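PDB 5K2M: RimK-related lysine biosynthesis protein from Thermococcus kodakarensis, which probably acts as an ATP-dependent, magnesium-requiring ligase of the RimK family, LysX subfamily, in amino-acid biosynthesis. Local coordinates for residues Arg12-Ile17 with Ile47-Ser52. Numbering follows the deposited sequence.
Sequences REEMAI and IIRNVS
In the N-terminal alpha/beta domain of this ATP-grasp ligase, helix 12-24 of a beta-alpha-beta crossover packs on strand 45-49 of a four-stranded parallel sheet, and a buried salt bridge between Glu14 and Arg49 joins the two. The helix connects strand 2-7 to its parallel neighbour, strand 26-31. Segment 12-17 runs nearly antiparallel to strand 47-49, at an angle of 164° and an axis distance of 10.6 Å. Arg49 grips one carboxylate oxygen side-on with two nitrogens. Arg49 NE lies 2.9 Å from Glu14 OE2, on the anti lone pair, with an N-H...O angle of 158°. Arg49 NH1 reaches Glu14 OE2 at 3.1 Å from the syn side, out of the carboxylate plane, and that bond is more bent, at 141°. OE2 itself stays within the guanidinium plane, at its edge. Bends at chi2 and chi3 turn the Arg49 chain so that NE and NH1 face Glu14 OE2; Arg49 CB also lies 3.5 Å from Glu14 OE2. Arg11 gives OE2 a further salt bridge, and Arg49 NH1 also donates to the backbone O of Met246. An alanine in place of Arg49 would probably leave the buried Glu14 carboxylate with Arg11 but without its partner on the strand, and open a gap beside Ile17 CD1. Glu13 takes a different course: its CB touches Arg49 NH1, but its OE1 accepts from the backbone N atoms of Phe248 and Lys249. Farther along the helix, Ile17 CG2 meets Ile47 CD1 at 3.9 Å. Helix 259-272 adds Leu263 and Val264 against Ile17, and Ala267 against Ile47. The other branch of Ile17 covers one face of the guanidinium, Ile17 CD1 offset toward the rim and 3.5 Å from Arg49 NE.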
loop_
_atom_site.group_PDB
_atom_site.type_symbol
_atom_site.label_atom_id
_atom_site.label_comp_id
_atom_site.label_asym_id
_atom_site.label_seq_id
_atom_site.Cartn_x
_atom_site.Cartn_y
_atom_site.Cartn_z
ATOM N N ARG A 12 32.193 43.240 -8.511
ATOM C CA ARG A 12 32.391 44.410 -7.678
ATOM C C ARG A 12 31.145 44.712 -6.827
ATOM O O ARG A 12 31.259 45.014 -5.646
ATOM C CB ARG A 12 32.775 45.605 -8.555
ATOM C CG ARG A 12 32.677 46.962 -7.877
ATOM C CD ARG A 12 33.577 47.089 -6.651
ATOM N NE ARG A 12 33.043 48.084 -5.721
ATOM C CZ ARG A 12 33.016 49.399 -5.944
ATOM N NH1 ARG A 12 33.505 49.917 -7.073
ATOM N NH2 ARG A 12 32.491 50.207 -5.025
ATOM N N GLU A 13 29.964 44.625 -7.427
ATOM C CA GLU A 13 28.712 44.823 -6.698
ATOM C C GLU A 13 28.621 43.949 -5.431
ATOM O O GLU A 13 28.286 44.455 -4.351
ATOM C CB GLU A 13 27.499 44.560 -7.597
ATOM C CG GLU A 13 27.206 45.652 -8.624
ATOM C CD GLU A 13 27.907 45.450 -9.968
ATOM O OE1 GLU A 13 27.470 46.082 -10.957
ATOM O OE2 GLU A 13 28.893 44.678 -10.045
ATOM N N GLU A 14 28.938 42.654 -5.563
ATOM C CA GLU A 14 28.829 41.709 -4.438
ATOM C C GLU A 14 29.847 41.990 -3.341
ATOM O O GLU A 14 29.543 41.857 -2.151
ATOM C CB GLU A 14 28.942 40.248 -4.906
ATOM C CG GLU A 14 27.681 39.710 -5.565
ATOM C CD GLU A 14 27.457 40.243 -6.977
ATOM O OE1 GLU A 14 28.417 40.231 -7.782
ATOM O OE2 GLU A 14 26.321 40.678 -7.289
ATOM N N MET A 15 31.050 42.391 -3.732
ATOM C CA MET A 15 32.072 42.760 -2.749
ATOM C C MET A 15 31.661 44.023 -1.978
ATOM O O MET A 15 31.921 44.135 -0.787
ATOM C CB MET A 15 33.442 42.958 -3.420
ATOM C CG MET A 15 34.016 41.724 -4.128
ATOM S SD MET A 15 34.151 40.217 -3.125
ATOM C CE MET A 15 35.184 40.740 -1.752
ATOM N N ALA A 16 31.020 44.971 -2.655
ATOM C CA ALA A 16 30.537 46.171 -1.987
ATOM C C ALA A 16 29.377 45.803 -1.051
ATOM O O ALA A 16 29.312 46.267 0.088
ATOM C CB ALA A 16 30.103 47.215 -3.010
ATOM N N ILE A 17 28.479 44.938 -1.521
ATOM C CA ILE A 17 27.355 44.506 -0.693
ATOM C C ILE A 17 27.879 43.827 0.569
ATOM O O ILE A 17 27.398 44.092 1.661
ATOM C CB ILE A 17 26.385 43.601 -1.478
ATOM C CG1 ILE A 17 25.679 44.432 -2.551
ATOM C CG2 ILE A 17 25.323 43.004 -0.558
ATOM C CD1 ILE A 17 25.062 43.629 -3.665
ATOM N N ILE A 47 20.304 38.391 0.743
ATOM C CA ILE A 47 20.403 39.283 -0.401
ATOM C C ILE A 47 20.737 38.419 -1.607
ATOM O O ILE A 47 21.807 37.819 -1.679
ATOM C CB ILE A 47 21.475 40.363 -0.170
ATOM C CG1 ILE A 47 21.048 41.254 1.005
ATOM C CG2 ILE A 47 21.670 41.216 -1.413
ATOM C CD1 ILE A 47 22.156 42.128 1.561
ATOM N N ILE A 48 19.801 38.352 -2.540
ATOM C CA ILE A 48 19.880 37.435 -3.677
ATOM C C ILE A 48 20.683 38.076 -4.812
ATOM O O ILE A 48 20.233 39.060 -5.400
ATOM C CB ILE A 48 18.465 37.085 -4.169
ATOM C CG1 ILE A 48 17.661 36.412 -3.050
ATOM C CG2 ILE A 48 18.515 36.182 -5.406
ATOM C CD1 ILE A 48 18.100 35.004 -2.698
ATOM N N ARG A 49 21.859 37.524 -5.117
ATOM C CA ARG A 49 22.738 38.112 -6.132
ATOM C C ARG A 49 23.241 37.125 -7.204
ATOM O O ARG A 49 24.211 37.431 -7.903
ATOM C CB ARG A 49 23.924 38.806 -5.464
ATOM C CG ARG A 49 23.538 39.933 -4.518
ATOM C CD ARG A 49 22.894 41.103 -5.251
ATOM N NE ARG A 49 23.788 41.636 -6.271
ATOM C CZ ARG A 49 23.528 42.698 -7.028
ATOM N NH1 ARG A 49 24.421 43.083 -7.933
ATOM N NH2 ARG A 49 22.395 43.382 -6.885
ATOM N N ASN A 50 22.560 35.987 -7.373
ATOM C CA ASN A 50 22.962 34.987 -8.373
ATOM C C ASN A 50 22.955 35.631 -9.781
ATOM O O ASN A 50 22.019 36.349 -10.113
ATOM C CB ASN A 50 22.009 33.778 -8.399
ATOM C CG ASN A 50 21.781 33.122 -7.033
ATOM O OD1 ASN A 50 22.029 31.926 -6.869
ATOM N ND2 ASN A 50 21.240 33.864 -6.085
ATOM N N VAL A 51 23.963 35.372 -10.617
ATOM C CA VAL A 51 23.974 35.952 -11.978
ATOM C C VAL A 51 22.838 35.400 -12.862
ATOM O O VAL A 51 22.275 36.118 -13.691
ATOM C CB VAL A 51 25.340 35.762 -12.675
ATOM C CG1 VAL A 51 25.313 36.324 -14.086
ATOM C CG2 VAL A 51 26.423 36.476 -11.890
ATOM N N SER A 52 22.500 34.129 -12.683
ATOM C CA SER A 52 21.399 33.538 -13.415
ATOM C C SER A 52 20.079 34.030 -12.823
ATOM O O SER A 52 19.832 33.893 -11.615
ATOM C CB SER A 52 21.469 32.009 -13.360
ATOM O OG SER A 52 20.226 31.433 -13.683
#